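Local coordinates for PROTEIN (hypothetical protein EF0366) (Enterococcus faecalis, PDB 1VPY) that is of unknown function but belongs to the DUF72 family and folds as a TIM-type alpha/beta barrel, at residues Ile147-Arg152 and Gln167-Asn172. Sequence-based numbering, arbitrary orientation.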
loop_
_atom_site.group_PDB
_atom_site.type_symbol
_atom_site.label_atom_id
_atom_site.label_comp_id
_atom_site.label_asym_id
_atom_site.label_seq_id
_atom_site.Cartn_x
_atom_site.Cartn_y
_atom_site.Cartn_z
ATOM N N ILE A 147 -6.529 1.922 6.984
ATOM C CA ILE A 147 -5.139 2.350 6.840
ATOM C C ILE A 147 -4.198 1.162 6.648
ATOM O O ILE A 147 -4.133 0.264 7.489
ATOM C CB ILE A 147 -4.663 3.187 8.051
ATOM C CG1 ILE A 147 -5.554 4.417 8.258
ATOM C CG2 ILE A 147 -3.207 3.593 7.888
ATOM C CD1 ILE A 147 -5.682 5.325 7.045
ATOM N N ALA A 148 -3.484 1.161 5.527
ATOM C CA ALA A 148 -2.440 0.187 5.294
ATOM C C ALA A 148 -1.113 0.847 5.635
ATOM O O ALA A 148 -0.743 1.868 5.044
ATOM C CB ALA A 148 -2.464 -0.285 3.858
ATOM N N ILE A 149 -0.412 0.275 6.608
ATOM C CA ILE A 149 0.876 0.800 7.067
ATOM C C ILE A 149 1.988 -0.020 6.417
ATOM O O ILE A 149 1.943 -1.254 6.426
ATOM C CB ILE A 149 0.996 0.699 8.626
ATOM C CG1 ILE A 149 -0.058 1.564 9.343
ATOM C CG2 ILE A 149 2.418 0.967 9.103
ATOM C CD1 ILE A 149 0.189 3.064 9.321
ATOM N N GLU A 150 2.970 0.666 5.840
ATOM C CA GLU A 150 4.183 0.012 5.340
ATOM C C GLU A 150 5.448 0.548 6.008
ATOM O O GLU A 150 5.588 1.755 6.174
ATOM C CB GLU A 150 4.307 0.161 3.830
ATOM C CG GLU A 150 5.349 -0.766 3.255
ATOM C CD GLU A 150 5.609 -0.530 1.792
ATOM O OE1 GLU A 150 4.635 -0.390 1.016
ATOM O OE2 GLU A 150 6.800 -0.504 1.420
ATOM N N LEU A 151 6.362 -0.360 6.359
ATOM C CA LEU A 151 7.640 -0.016 7.009
ATOM C C LEU A 151 8.849 -0.481 6.177
ATOM O O LEU A 151 8.760 -1.485 5.462
ATOM C CB LEU A 151 7.710 -0.646 8.406
ATOM C CG LEU A 151 6.459 -0.659 9.297
ATOM C CD1 LEU A 151 6.531 -1.778 10.312
ATOM C CD2 LEU A 151 6.233 0.674 9.984
ATOM N N ARG A 152 9.965 0.256 6.273
ATOM C CA ARG A 152 11.234 -0.101 5.598
ATOM C C ARG A 152 12.378 -0.289 6.582
ATOM O O ARG A 152 13.548 -0.157 6.210
ATOM C CB ARG A 152 11.674 0.960 4.575
ATOM C CG ARG A 152 10.803 1.094 3.354
ATOM C CD ARG A 152 11.615 1.326 2.083
ATOM N NE ARG A 152 10.785 1.848 0.989
ATOM C CZ ARG A 152 9.731 1.220 0.467
ATOM N NH1 ARG A 152 9.351 0.040 0.935
ATOM N NH2 ARG A 152 9.038 1.775 -0.522
ATOM N N GLN A 167 0.682 -7.070 17.368
ATOM C CA GLN A 167 -0.423 -6.813 18.295
ATOM C C GLN A 167 -0.857 -5.346 18.273
ATOM O O GLN A 167 -2.053 -5.045 18.292
ATOM C CB GLN A 167 -0.051 -7.251 19.720
ATOM C CG GLN A 167 -1.224 -7.333 20.706
ATOM C CD GLN A 167 -2.328 -8.306 20.276
ATOM O OE1 GLN A 167 -2.101 -9.229 19.483
ATOM N NE2 GLN A 167 -3.532 -8.099 20.805
ATOM N N PHE A 168 0.120 -4.445 18.226
ATOM C CA PHE A 168 -0.140 -3.015 18.104
ATOM C C PHE A 168 -0.874 -2.692 16.803
ATOM O O PHE A 168 -1.760 -1.838 16.786
ATOM C CB PHE A 168 1.167 -2.218 18.198
ATOM C CG PHE A 168 1.002 -0.744 17.956
ATOM C CD1 PHE A 168 0.647 0.110 18.999
ATOM C CD2 PHE A 168 1.202 -0.206 16.687
ATOM C CE1 PHE A 168 0.494 1.477 18.782
ATOM C CE2 PHE A 168 1.049 1.156 16.459
ATOM C CZ PHE A 168 0.695 2.001 17.511
HETATM N N MSE A 169 -0.503 -3.371 15.719
HETATM C CA MSE A 169 -1.171 -3.185 14.434
HETATM C C MSE A 169 -2.592 -3.734 14.479
HETATM O O MSE A 169 -3.522 -3.087 14.006
HETATM C CB MSE A 169 -0.378 -3.843 13.303
HETATM C CG MSE A 169 1.046 -3.313 13.129
HETATM SE SE MSE A 169 1.167 -1.477 12.430
HETATM C CE MSE A 169 3.112 -1.157 12.642
ATOM N N LYS A 170 -2.750 -4.926 15.053
ATOM C CA LYS A 170 -4.071 -5.516 15.278
ATOM C C LYS A 170 -4.973 -4.614 16.124
ATOM O O LYS A 170 -6.095 -4.312 15.717
ATOM C CB LYS A 170 -3.969 -6.894 15.936
ATOM C CG LYS A 170 -4.270 -8.058 15.024
ATOM C CD LYS A 170 -5.211 -9.039 15.702
ATOM C CE LYS A 170 -5.289 -10.363 14.952
ATOM N NZ LYS A 170 -4.097 -11.203 15.230
ATOM N N GLU A 171 -4.478 -4.187 17.287
ATOM C CA GLU A 171 -5.234 -3.314 18.194
ATOM C C GLU A 171 -5.739 -2.039 17.532
ATOM O O GLU A 171 -6.812 -1.552 17.871
ATOM C CB GLU A 171 -4.404 -2.945 19.421
ATOM C CG GLU A 171 -4.435 -3.976 20.535
ATOM C CD GLU A 171 -3.297 -3.796 21.531
ATOM O OE1 GLU A 171 -2.494 -2.848 21.361
ATOM O OE2 GLU A 171 -3.204 -4.611 22.480
ATOM N N ASN A 172 -4.968 -1.504 16.590
ATOM C CA ASN A 172 -5.340 -0.275 15.902
ATOM C C ASN A 172 -6.008 -0.507 14.554
ATOM O O ASN A 172 -6.217 0.436 13.800
ATOM C CB ASN A 172 -4.118 0.619 15.731
ATOM C CG ASN A 172 -3.616 1.170 17.046
ATOM O OD1 ASN A 172 -4.272 1.997 17.681
ATOM N ND2 ASN A 172 -2.445 0.714 17.464
#
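Met169, present as selenomethionine, carries the whole contact from the helix side: its terminal methyl CE meets Ile149 and Leu151 of the strand segment, and all three residues are buried. CE lies 4.2 Å from Ile149 CG2 and equally 4.2 Å from Leu151 CD1, so one methyl serves both. Both approaches are apolar, and no hydrogen bond links the two segments. Their geometry differs: the Met169 chain crosses Ile149 at about a right angle, whereas it meets Leu151 tip to tip. The bend at chi2 (-70°) swings the selenium toward the strand, and the extended last torsion carries CE along the strand toward Leu151. In Ile149, CG2 stands anti to the backbone N, and this branch does the touching. The closest CA pair, Ile149 and Met169, is 8.6 Å apart, and only 104 Å² is buried, so one long side chain spans the gap between layers. Glu150, between the two aliphatic residues, points away from the helix; its OE2 forms a salt bridge with Arg152 NH1 at 2.7 Å. Phe168, next to Met169, packs instead on helix 129-141. Ile149 on the strand and Leu151 just past its C-terminal end thus face helix 162-171, while Glu150 turns to the barrel interior, where its OE1 pairs with Arg204 of strand 201-205: the strand-to-helix layering of a beta-alpha-beta unit (strand 147-150, helix 162-171, strand 175-180) in an eight-stranded parallel TIM barrel.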